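Local coordinates for Cag pathogenicity island protein (Cag10) (PDB 6IQT), which is the VirB8 homologue of the Helicobacter pylori cag type IV secretion system and probably serves as a membrane-anchored, self-associating component of that machine, at residues E28-V39 with A88-R96; P103-I113 with Y125-D136. All blocks are in the same frame, centred on the assembly; numbering follows the deposited sequence.

Contact 1 (E28-V39 with A88-R96); sequences EAVVDSATSKFV and AIISSNIQR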
loop_
_atom_site.group_PDB
_atom_site.type_symbol
_atom_site.label_atom_id
_atom_site.label_comp_id
_atom_site.label_asym_id
_atom_site.label_seq_id
_atom_site.Cartn_x
_atom_site.Cartn_y
_atom_site.Cartn_z
ATOM N N GLU A 28 3.794 -20.502 -9.668
ATOM C CA GLU A 28 2.459 -20.088 -9.257
ATOM C C GLU A 28 1.784 -21.319 -8.680
ATOM O O GLU A 28 1.390 -22.231 -9.419
ATOM C CB GLU A 28 1.634 -19.565 -10.427
ATOM C CG GLU A 28 2.224 -18.462 -11.267
ATOM C CD GLU A 28 1.379 -18.228 -12.517
ATOM O OE1 GLU A 28 0.257 -18.781 -12.570
ATOM O OE2 GLU A 28 1.814 -17.495 -13.431
ATOM N N ALA A 29 1.679 -21.331 -7.369
ATOM C CA ALA A 29 1.170 -22.372 -6.491
ATOM C C ALA A 29 1.963 -22.092 -5.228
ATOM O O ALA A 29 1.389 -21.756 -4.191
ATOM C CB ALA A 29 1.377 -23.813 -6.989
ATOM N N VAL A 30 3.295 -22.149 -5.344
ATOM C CA VAL A 30 4.151 -21.865 -4.191
ATOM C C VAL A 30 4.083 -20.382 -3.838
ATOM O O VAL A 30 3.966 -20.014 -2.664
ATOM C CB VAL A 30 5.602 -22.321 -4.463
ATOM C CG1 VAL A 30 6.549 -21.750 -3.420
ATOM C CG2 VAL A 30 5.693 -23.835 -4.463
ATOM N N VAL A 31 4.146 -19.510 -4.847
ATOM C CA VAL A 31 4.042 -18.074 -4.593
ATOM C C VAL A 31 2.711 -17.760 -3.923
ATOM O O VAL A 31 2.647 -17.020 -2.930
ATOM C CB VAL A 31 4.219 -17.279 -5.905
ATOM C CG1 VAL A 31 3.717 -15.836 -5.749
ATOM C CG2 VAL A 31 5.687 -17.260 -6.327
ATOM N N ASP A 32 1.630 -18.327 -4.455
ATOM C CA ASP A 32 0.303 -18.011 -3.938
ATOM C C ASP A 32 0.121 -18.532 -2.516
ATOM O O ASP A 32 -0.479 -17.846 -1.682
ATOM C CB ASP A 32 -0.776 -18.574 -4.874
ATOM C CG ASP A 32 -0.823 -17.838 -6.238
ATOM O OD1 ASP A 32 -0.059 -16.881 -6.463
ATOM O OD2 ASP A 32 -1.646 -18.211 -7.093
ATOM N N SER A 33 0.633 -19.738 -2.219
ATOM C CA SER A 33 0.566 -20.275 -0.856
ATOM C C SER A 33 1.374 -19.428 0.121
ATOM O O SER A 33 0.935 -19.169 1.252
ATOM C CB SER A 33 1.079 -21.722 -0.824
ATOM O OG SER A 33 0.274 -22.559 -1.635
ATOM N N ALA A 34 2.593 -19.049 -0.271
ATOM C CA ALA A 34 3.418 -18.211 0.597
ATOM C C ALA A 34 2.754 -16.863 0.846
ATOM O O ALA A 34 2.747 -16.353 1.979
ATOM C CB ALA A 34 4.810 -18.024 -0.032
ATOM N N THR A 35 2.170 -16.282 -0.202
ATOM C CA THR A 35 1.534 -14.979 -0.072
ATOM C C THR A 35 0.333 -15.050 0.863
ATOM O O THR A 35 0.128 -14.153 1.683
ATOM C CB THR A 35 1.125 -14.451 -1.453
ATOM O OG1 THR A 35 2.296 -14.339 -2.271
ATOM C CG2 THR A 35 0.504 -13.064 -1.337
ATOM N N SER A 36 -0.451 -16.123 0.770
ATOM C CA SER A 36 -1.600 -16.280 1.649
ATOM C C SER A 36 -1.166 -16.420 3.105
ATOM O O SER A 36 -1.779 -15.830 4.008
ATOM C CB SER A 36 -2.421 -17.488 1.196
ATOM O OG SER A 36 -3.481 -17.716 2.091
ATOM N N LYS A 37 -0.106 -17.192 3.350
ATOM C CA LYS A 37 0.411 -17.331 4.709
ATOM C C LYS A 37 0.931 -15.995 5.235
ATOM O O LYS A 37 0.678 -15.627 6.389
ATOM C CB LYS A 37 1.510 -18.393 4.733
ATOM C CG LYS A 37 1.943 -18.840 6.157
ATOM C CD LYS A 37 0.723 -19.016 7.060
ATOM C CE LYS A 37 1.047 -19.842 8.309
ATOM N NZ LYS A 37 -0.159 -20.067 9.155
ATOM N N PHE A 38 1.640 -15.249 4.388
ATOM C CA PHE A 38 2.162 -13.939 4.758
ATOM C C PHE A 38 1.042 -12.971 5.106
ATOM O O PHE A 38 1.115 -12.255 6.114
ATOM C CB PHE A 38 3.015 -13.396 3.603
ATOM C CG PHE A 38 3.482 -11.980 3.791
ATOM C CD1 PHE A 38 4.596 -11.698 4.571
ATOM C CD2 PHE A 38 2.820 -10.927 3.170
ATOM C CE1 PHE A 38 5.048 -10.391 4.734
ATOM C CE2 PHE A 38 3.258 -9.613 3.339
ATOM C CZ PHE A 38 4.380 -9.348 4.122
ATOM N N VAL A 39 -0.012 -12.939 4.283
ATOM C CA VAL A 39 -1.153 -12.058 4.548
ATOM C C VAL A 39 -1.799 -12.412 5.878
ATOM O O VAL A 39 -2.141 -11.529 6.679
ATOM C CB VAL A 39 -2.175 -12.144 3.396
ATOM C CG1 VAL A 39 -3.542 -11.643 3.848
ATOM C CG2 VAL A 39 -1.667 -11.356 2.164
ATOM N N ALA A 88 -7.585 -12.640 8.302
ATOM C CA ALA A 88 -7.283 -11.999 7.020
ATOM C C ALA A 88 -7.171 -13.055 5.923
ATOM O O ALA A 88 -6.385 -14.003 6.051
ATOM C CB ALA A 88 -5.981 -11.210 7.120
ATOM N N ILE A 89 -7.948 -12.893 4.848
ATOM C CA ILE A 89 -7.983 -13.826 3.721
ATOM C C ILE A 89 -7.719 -13.049 2.433
ATOM O O ILE A 89 -8.126 -11.892 2.309
ATOM C CB ILE A 89 -9.344 -14.561 3.628
ATOM C CG1 ILE A 89 -10.435 -13.614 3.108
ATOM C CG2 ILE A 89 -9.730 -15.198 4.975
ATOM C CD1 ILE A 89 -11.863 -14.054 3.379
ATOM N N ILE A 90 -7.068 -13.684 1.462
ATOM C CA ILE A 90 -7.004 -13.100 0.122
ATOM C C ILE A 90 -8.345 -13.365 -0.557
ATOM O O ILE A 90 -8.791 -14.508 -0.647
ATOM C CB ILE A 90 -5.828 -13.672 -0.687
ATOM C CG1 ILE A 90 -4.499 -13.240 -0.045
ATOM C CG2 ILE A 90 -5.905 -13.228 -2.170
ATOM C CD1 ILE A 90 -3.230 -13.898 -0.671
ATOM N N SER A 91 -9.019 -12.304 -0.989
ATOM C CA SER A 91 -10.400 -12.432 -1.440
ATOM C C SER A 91 -10.557 -12.217 -2.938
ATOM O O SER A 91 -11.681 -12.054 -3.424
ATOM C CB SER A 91 -11.294 -11.457 -0.660
ATOM O OG SER A 91 -10.806 -10.135 -0.750
ATOM N N SER A 92 -9.465 -12.228 -3.687
ATOM C CA SER A 92 -9.543 -12.072 -5.127
ATOM C C SER A 92 -8.484 -12.956 -5.756
ATOM O O SER A 92 -7.651 -13.557 -5.065
ATOM C CB SER A 92 -9.343 -10.611 -5.547
ATOM O OG SER A 92 -7.972 -10.233 -5.491
ATOM N N ASN A 93 -8.513 -13.021 -7.084
ATOM C CA ASN A 93 -7.393 -13.600 -7.810
ATOM C C ASN A 93 -6.153 -12.727 -7.611
ATOM O O ASN A 93 -6.252 -11.522 -7.360
ATOM C CB ASN A 93 -7.741 -13.746 -9.304
ATOM C CG ASN A 93 -8.190 -12.423 -9.948
ATOM O OD1 ASN A 93 -9.224 -11.858 -9.584
ATOM N ND2 ASN A 93 -7.421 -11.939 -10.916
ATOM N N ILE A 94 -4.981 -13.354 -7.690
ATOM C CA ILE A 94 -3.696 -12.668 -7.570
ATOM C C ILE A 94 -3.181 -12.374 -8.975
ATOM O O ILE A 94 -2.982 -13.296 -9.778
ATOM C CB ILE A 94 -2.685 -13.523 -6.785
ATOM C CG1 ILE A 94 -3.184 -13.808 -5.362
ATOM C CG2 ILE A 94 -1.305 -12.864 -6.754
ATOM C CD1 ILE A 94 -2.422 -14.998 -4.693
ATOM N N GLN A 95 -2.944 -11.101 -9.272
ATOM C CA GLN A 95 -2.307 -10.704 -10.520
ATOM C C GLN A 95 -0.822 -10.457 -10.296
ATOM O O GLN A 95 -0.404 -10.011 -9.225
ATOM C CB GLN A 95 -2.976 -9.451 -11.085
ATOM C CG GLN A 95 -4.460 -9.663 -11.294
ATOM C CD GLN A 95 -5.075 -8.590 -12.143
ATOM O OE1 GLN A 95 -5.132 -8.709 -13.367
ATOM N NE2 GLN A 95 -5.539 -7.527 -11.500
ATOM N N ARG A 96 -0.019 -10.761 -11.314
ATOM C CA ARG A 96 1.422 -10.732 -11.135
ATOM C C ARG A 96 2.093 -10.089 -12.335
ATOM O O ARG A 96 1.625 -10.202 -13.471
ATOM C CB ARG A 96 2.007 -12.137 -10.907
ATOM C CG ARG A 96 1.722 -13.158 -12.004
ATOM C CD ARG A 96 1.807 -14.548 -11.403
ATOM N NE ARG A 96 0.551 -14.896 -10.752
ATOM C CZ ARG A 96 0.449 -15.507 -9.579
ATOM N NH1 ARG A 96 1.534 -15.841 -8.895
ATOM N NH2 ARG A 96 -0.750 -15.767 -9.080
HETATM O O HOH W 1 -5.981 -16.186 1.822
HETATM O O HOH W 2 -4.466 -15.570 4.051
#
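Arg96 and Asp32 carry the polar end of this contact, where helix 30-43 lies against the edge strand 84-98 of the sheet. The guanidinium meets the carboxylate end-on, and two nitrogens share one oxygen. Arg96 NH2 lies 2.9 Å from Asp32 OD1, on its syn lone pair, and Arg96 NH1 lies 3.1 Å from the same atom. Asp32 OD1 sits in the guanidinium plane, although the two flat groups are turned 42° apart. Glu28 comes over one guanidinium face instead. Its CG is 3.6 Å from Arg96 NH1, and its carboxylate stacks on the group with the planes 24° apart. Its charge contact, Glu28 OE2 to Arg96 NE, is long and no N-H points at it.

The closely packed part is mostly aliphatic. Ile94 CD1 lies 3.5 Å from Asp32 OD1, and a methyl group thus borders the salt bridge. Ile90 CD1 ends 3.7 Å from Ser36 CA. Chi1 of -60° sets Thr35 OG1 beside the backbone N and CG2 anti to it. CG2 is the branch that meets Ile90 CD1. Val39 adds CG2 against Ile90 CG1 and CG1 against Ala88 CB.

Along the Ser36 side the fit is looser and wet. Water 1 joins Ser36 OG to Ile90 N, which donates to it over 2.8 Å. Water 2 donates to Ser36 O and Ala88 O. No direct backbone hydrogen bond links residues 28-39 with 88-96.

The chemistry implies aliphatic packing, with water bridging at one end. At the other, Asp32 fixes the guanidinium. Both carboxylates probably stabilise its charge, Glu28 only at long range.

Contact 2 (P103-I113 with Y125-D136); sequences PLTRLTFFITI and YITKKQVTIYYD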
loop_
_atom_site.group_PDB
_atom_site.type_symbol
_atom_site.label_atom_id
_atom_site.label_comp_id
_atom_site.label_asym_id
_atom_site.label_seq_id
_atom_site.Cartn_x
_atom_site.Cartn_y
_atom_site.Cartn_z
ATOM N N PRO A 103 14.994 -7.662 -10.104
ATOM C CA PRO A 103 14.677 -9.067 -9.812
ATOM C C PRO A 103 13.332 -9.264 -9.113
ATOM O O PRO A 103 12.903 -10.416 -8.939
ATOM C CB PRO A 103 15.839 -9.498 -8.914
ATOM C CG PRO A 103 16.216 -8.236 -8.192
ATOM C CD PRO A 103 16.015 -7.119 -9.189
ATOM N N LEU A 104 12.638 -8.193 -8.731
ATOM C CA LEU A 104 11.399 -8.337 -7.967
ATOM C C LEU A 104 10.193 -8.598 -8.872
ATOM O O LEU A 104 10.166 -8.218 -10.047
ATOM C CB LEU A 104 11.137 -7.082 -7.123
ATOM C CG LEU A 104 12.223 -6.659 -6.135
ATOM C CD1 LEU A 104 11.882 -5.291 -5.567
ATOM C CD2 LEU A 104 12.335 -7.697 -5.031
ATOM N N THR A 105 9.178 -9.246 -8.294
ATOM C CA THR A 105 7.886 -9.461 -8.928
ATOM C C THR A 105 6.818 -8.786 -8.074
ATOM O O THR A 105 6.861 -8.860 -6.841
ATOM C CB THR A 105 7.582 -10.982 -9.089
ATOM O OG1 THR A 105 8.588 -11.580 -9.900
ATOM C CG2 THR A 105 6.211 -11.217 -9.747
ATOM N N ARG A 106 5.875 -8.114 -8.734
ATOM C CA ARG A 106 4.769 -7.415 -8.081
ATOM C C ARG A 106 3.509 -8.278 -8.118
ATOM O O ARG A 106 3.101 -8.735 -9.184
ATOM C CB ARG A 106 4.498 -6.078 -8.781
ATOM C CG ARG A 106 3.499 -5.172 -8.047
ATOM C CD ARG A 106 2.585 -4.442 -9.024
ATOM N NE ARG A 106 3.313 -3.724 -10.062
ATOM C CZ ARG A 106 3.050 -3.835 -11.362
ATOM N NH1 ARG A 106 2.090 -4.653 -11.780
ATOM N NH2 ARG A 106 3.742 -3.138 -12.248
ATOM N N LEU A 107 2.896 -8.495 -6.957
ATOM C CA LEU A 107 1.610 -9.165 -6.846
ATOM C C LEU A 107 0.550 -8.153 -6.415
ATOM O O LEU A 107 0.809 -7.304 -5.560
ATOM C CB LEU A 107 1.693 -10.312 -5.827
ATOM C CG LEU A 107 2.742 -11.415 -6.024
ATOM C CD1 LEU A 107 2.701 -12.408 -4.856
ATOM C CD2 LEU A 107 2.515 -12.156 -7.349
ATOM N N THR A 108 -0.642 -8.218 -7.009
ATOM C CA THR A 108 -1.715 -7.307 -6.607
ATOM C C THR A 108 -2.996 -8.105 -6.378
ATOM O O THR A 108 -3.332 -9.002 -7.159
ATOM C CB THR A 108 -1.941 -6.178 -7.659
ATOM O OG1 THR A 108 -2.022 -6.744 -8.969
ATOM C CG2 THR A 108 -0.787 -5.186 -7.658
ATOM N N PHE A 109 -3.696 -7.801 -5.288
ATOM C CA PHE A 109 -4.881 -8.576 -4.934
ATOM C C PHE A 109 -5.643 -7.812 -3.863
ATOM O O PHE A 109 -5.172 -6.800 -3.334
ATOM C CB PHE A 109 -4.520 -9.985 -4.431
ATOM C CG PHE A 109 -3.451 -9.989 -3.369
ATOM C CD1 PHE A 109 -3.791 -9.900 -2.029
ATOM C CD2 PHE A 109 -2.100 -10.079 -3.718
ATOM C CE1 PHE A 109 -2.795 -9.890 -1.039
ATOM C CE2 PHE A 109 -1.110 -10.075 -2.742
ATOM C CZ PHE A 109 -1.459 -9.982 -1.402
ATOM N N PHE A 110 -6.826 -8.317 -3.542
ATOM C CA PHE A 110 -7.651 -7.749 -2.489
ATOM C C PHE A 110 -7.632 -8.689 -1.293
ATOM O O PHE A 110 -7.510 -9.906 -1.452
ATOM C CB PHE A 110 -9.100 -7.545 -2.959
ATOM C CG PHE A 110 -9.251 -6.492 -4.032
ATOM C CD1 PHE A 110 -9.289 -5.146 -3.704
ATOM C CD2 PHE A 110 -9.363 -6.849 -5.364
ATOM C CE1 PHE A 110 -9.440 -4.176 -4.687
ATOM C CE2 PHE A 110 -9.515 -5.882 -6.348
ATOM C CZ PHE A 110 -9.553 -4.551 -6.010
ATOM N N ILE A 111 -7.785 -8.119 -0.094
ATOM C CA ILE A 111 -7.928 -8.929 1.111
ATOM C C ILE A 111 -9.173 -8.496 1.872
ATOM O O ILE A 111 -9.656 -7.370 1.754
ATOM C CB ILE A 111 -6.698 -8.876 2.051
ATOM C CG1 ILE A 111 -6.513 -7.491 2.656
ATOM C CG2 ILE A 111 -5.434 -9.328 1.335
ATOM C CD1 ILE A 111 -5.486 -7.499 3.788
ATOM N N THR A 112 -9.697 -9.425 2.652
ATOM C CA THR A 112 -10.805 -9.157 3.551
ATOM C C THR A 112 -10.335 -9.528 4.947
ATOM O O THR A 112 -9.733 -10.591 5.137
ATOM C CB THR A 112 -12.058 -9.948 3.131
ATOM O OG1 THR A 112 -12.491 -9.507 1.832
ATOM C CG2 THR A 112 -13.187 -9.724 4.106
ATOM N N ILE A 113 -10.547 -8.633 5.902
ATOM C CA ILE A 113 -10.175 -8.861 7.294
ATOM C C ILE A 113 -11.463 -8.924 8.110
ATOM O O ILE A 113 -12.247 -7.963 8.129
ATOM C CB ILE A 113 -9.233 -7.768 7.824
ATOM C CG1 ILE A 113 -8.017 -7.605 6.898
ATOM C CG2 ILE A 113 -8.792 -8.088 9.255
ATOM C CD1 ILE A 113 -7.055 -6.496 7.313
ATOM N N TYR A 125 -17.159 -7.062 12.269
ATOM C CA TYR A 125 -17.136 -6.171 11.127
ATOM C C TYR A 125 -16.016 -6.558 10.174
ATOM O O TYR A 125 -14.977 -7.086 10.580
ATOM C CB TYR A 125 -17.020 -4.702 11.534
ATOM C CG TYR A 125 -15.736 -4.170 12.139
ATOM C CD1 TYR A 125 -14.694 -3.753 11.327
ATOM C CD2 TYR A 125 -15.600 -3.976 13.525
ATOM C CE1 TYR A 125 -13.531 -3.222 11.876
ATOM C CE2 TYR A 125 -14.440 -3.441 14.066
ATOM C CZ TYR A 125 -13.420 -3.072 13.254
ATOM O OH TYR A 125 -12.277 -2.548 13.812
ATOM N N ILE A 126 -16.234 -6.253 8.901
ATOM C CA ILE A 126 -15.335 -6.639 7.817
ATOM C C ILE A 126 -14.659 -5.383 7.283
ATOM O O ILE A 126 -15.322 -4.362 7.057
ATOM C CB ILE A 126 -16.097 -7.376 6.698
ATOM C CG1 ILE A 126 -16.400 -8.818 7.115
ATOM C CG2 ILE A 126 -15.324 -7.347 5.391
ATOM C CD1 ILE A 126 -17.663 -9.380 6.489
ATOM N N THR A 127 -13.342 -5.438 7.112
ATOM C CA THR A 127 -12.645 -4.403 6.368
ATOM C C THR A 127 -12.019 -5.025 5.122
ATOM O O THR A 127 -11.742 -6.224 5.082
ATOM C CB THR A 127 -11.595 -3.680 7.232
ATOM O OG1 THR A 127 -10.475 -4.530 7.476
ATOM C CG2 THR A 127 -12.196 -3.258 8.574
ATOM N N LYS A 128 -11.843 -4.213 4.086
ATOM C CA LYS A 128 -11.304 -4.677 2.815
ATOM C C LYS A 128 -10.179 -3.743 2.406
ATOM O O LYS A 128 -10.246 -2.538 2.665
ATOM C CB LYS A 128 -12.394 -4.735 1.718
ATOM C CG LYS A 128 -13.479 -5.803 1.953
ATOM C CD LYS A 128 -14.820 -5.400 1.349
ATOM C CE LYS A 128 -15.979 -5.725 2.302
ATOM N NZ LYS A 128 -16.464 -4.515 3.063
ATOM N N LYS A 129 -9.135 -4.310 1.799
ATOM C CA LYS A 129 -7.964 -3.553 1.382
ATOM C C LYS A 129 -7.504 -4.059 0.024
ATOM O O LYS A 129 -7.697 -5.228 -0.310
ATOM C CB LYS A 129 -6.793 -3.694 2.368
ATOM C CG LYS A 129 -6.986 -3.043 3.742
ATOM C CD LYS A 129 -5.910 -3.527 4.706
ATOM C CE LYS A 129 -5.808 -2.646 5.942
ATOM N NZ LYS A 129 -7.139 -2.438 6.559
ATOM N N GLN A 130 -6.865 -3.184 -0.742
ATOM C CA GLN A 130 -6.115 -3.611 -1.913
ATOM C C GLN A 130 -4.636 -3.605 -1.553
ATOM O O GLN A 130 -4.135 -2.636 -0.982
ATOM C CB GLN A 130 -6.370 -2.714 -3.129
ATOM C CG GLN A 130 -5.690 -3.259 -4.371
ATOM C CD GLN A 130 -5.374 -2.185 -5.386
ATOM O OE1 GLN A 130 -6.073 -2.046 -6.387
ATOM N NE2 GLN A 130 -4.314 -1.416 -5.134
ATOM N N VAL A 131 -3.954 -4.704 -1.844
ATOM C CA VAL A 131 -2.603 -4.928 -1.354
ATOM C C VAL A 131 -1.712 -5.206 -2.548
ATOM O O VAL A 131 -2.096 -5.959 -3.451
ATOM C CB VAL A 131 -2.543 -6.117 -0.357
ATOM C CG1 VAL A 131 -1.093 -6.487 -0.015
ATOM C CG2 VAL A 131 -3.368 -5.827 0.897
ATOM N N THR A 132 -0.512 -4.637 -2.517
ATOM C CA THR A 132 0.556 -4.901 -3.473
ATOM C C THR A 132 1.778 -5.393 -2.710
ATOM O O THR A 132 2.233 -4.728 -1.777
ATOM C CB THR A 132 0.925 -3.617 -4.229
ATOM O OG1 THR A 132 -0.238 -3.063 -4.848
ATOM C CG2 THR A 132 2.003 -3.884 -5.260
ATOM N N ILE A 133 2.336 -6.533 -3.099
ATOM C CA ILE A 133 3.586 -6.942 -2.466
ATOM C C ILE A 133 4.638 -7.166 -3.546
ATOM O O ILE A 133 4.340 -7.549 -4.681
ATOM C CB ILE A 133 3.473 -8.199 -1.561
ATOM C CG1 ILE A 133 3.322 -9.464 -2.385
ATOM C CG2 ILE A 133 2.374 -8.079 -0.473
ATOM C CD1 ILE A 133 3.977 -10.659 -1.729
ATOM N N TYR A 134 5.889 -6.935 -3.170
ATOM C CA TYR A 134 7.033 -7.188 -4.031
ATOM C C TYR A 134 7.853 -8.298 -3.397
ATOM O O TYR A 134 8.164 -8.230 -2.204
ATOM C CB TYR A 134 7.869 -5.918 -4.198
ATOM C CG TYR A 134 7.112 -4.770 -4.837
ATOM C CD1 TYR A 134 6.240 -3.979 -4.103
ATOM C CD2 TYR A 134 7.269 -4.487 -6.182
ATOM C CE1 TYR A 134 5.541 -2.914 -4.712
ATOM C CE2 TYR A 134 6.577 -3.459 -6.786
ATOM C CZ TYR A 134 5.724 -2.671 -6.053
ATOM O OH TYR A 134 5.054 -1.636 -6.681
ATOM N N TYR A 135 8.213 -9.319 -4.180
ATOM C CA TYR A 135 8.895 -10.467 -3.601
ATOM C C TYR A 135 10.016 -10.954 -4.514
ATOM O O TYR A 135 10.057 -10.668 -5.713
ATOM C CB TYR A 135 7.921 -11.642 -3.308
ATOM C CG TYR A 135 7.535 -12.404 -4.551
ATOM C CD1 TYR A 135 6.431 -12.023 -5.295
ATOM C CD2 TYR A 135 8.295 -13.496 -4.997
ATOM C CE1 TYR A 135 6.070 -12.706 -6.458
ATOM C CE2 TYR A 135 7.952 -14.171 -6.165
ATOM C CZ TYR A 135 6.850 -13.768 -6.894
ATOM O OH TYR A 135 6.501 -14.444 -8.044
ATOM N N ASP A 136 10.918 -11.719 -3.907
ATOM C CA ASP A 136 11.868 -12.542 -4.644
ATOM C C ASP A 136 12.169 -13.758 -3.780
ATOM O O ASP A 136 11.773 -13.818 -2.615
ATOM C CB ASP A 136 13.130 -11.750 -5.001
ATOM C CG ASP A 136 13.963 -12.410 -6.104
ATOM O OD1 ASP A 136 13.578 -13.477 -6.638
ATOM O OD2 ASP A 136 15.014 -11.832 -6.443
HETATM O O HOH W 3 10.848 -12.084 -8.137
#
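This is an antiparallel beta pairing of neighbouring strands, the hairpin of strands 105-117 and 125-137 in the middle of the four-stranded sheet. The VirB8 family belongs to the NTF2 clan, and the curved sheet packed against helices fits that fold. Ten backbone hydrogen bonds join the strands in five hydrogen-bonded pairs, from Thr105 with Tyr135 to Ile113 with Thr127. The bond from Ile113 N to Thr127 O is nearly straight, 2.8 Å long with 176° at the hydrogen.

The face carrying Leu107, Phe109 and Ile111 is largely buried. Leu107 CG lies 3.6 Å from Tyr135 CE1, at the edge of the ring, and Leu107 CD1 meets Ile133 CD1. Phe109 CG sits between the backbone N and the carbonyl carbon (chi1 49°). This folds the ring back over the strands, with Val131 O over its centre and Val131 CG1 3.8 Å from Phe109 CZ. Helix 30-43 packs on this face through Val31, Thr35 and Val39.

On the other face Arg106 CG makes a CH-pi contact 4.2 Å from the centroid of the Tyr134 ring. The guanidinium is turned almost square to that ring. The Arg106 guanidinium forms salt bridges with Glu97 and with Asp52 of the second subunit. The same Asp52 of the second subunit hydrogen-bonds Tyr134 OH. Further along, Phe110 CE1 comes within 3.7 Å of Gln130 CB. Thr112 CG2 and Ile126 CG2 are tight at 3.4 Å.

The chemistry thus divides the hairpin in two. Leu107, Phe109, Val131, Ile133 and Tyr135 form the apolar part of one face, against which helix 30-43 packs. Arg106 and Tyr134 turn polar groups on the other toward the second subunit.

Contacts 1 and 2 have centres 8 Å apart and share one sheet. Strand 84-98, which helix 30-43 meets in contact 1, is the neighbour of strand 105-117 in contact 2. Backbone bonds join them, probably Gln95 O with Thr108 N at 2.9 Å and Ser91 N with Phe110 O at 2.9 Å. The helix bridges both contacts: Thr35 OG1 packs against Leu107 CD1, 3.3 Å between the two atoms, and Val31 touches Tyr135. Both segments of contact 1 precede those of contact 2 in sequence. Both contacts also reach the second subunit, where Gln95 and Thr108 each pack on Ile148 of that chain. The pair therefore links helix 30-43, through the sheet, to the second subunit.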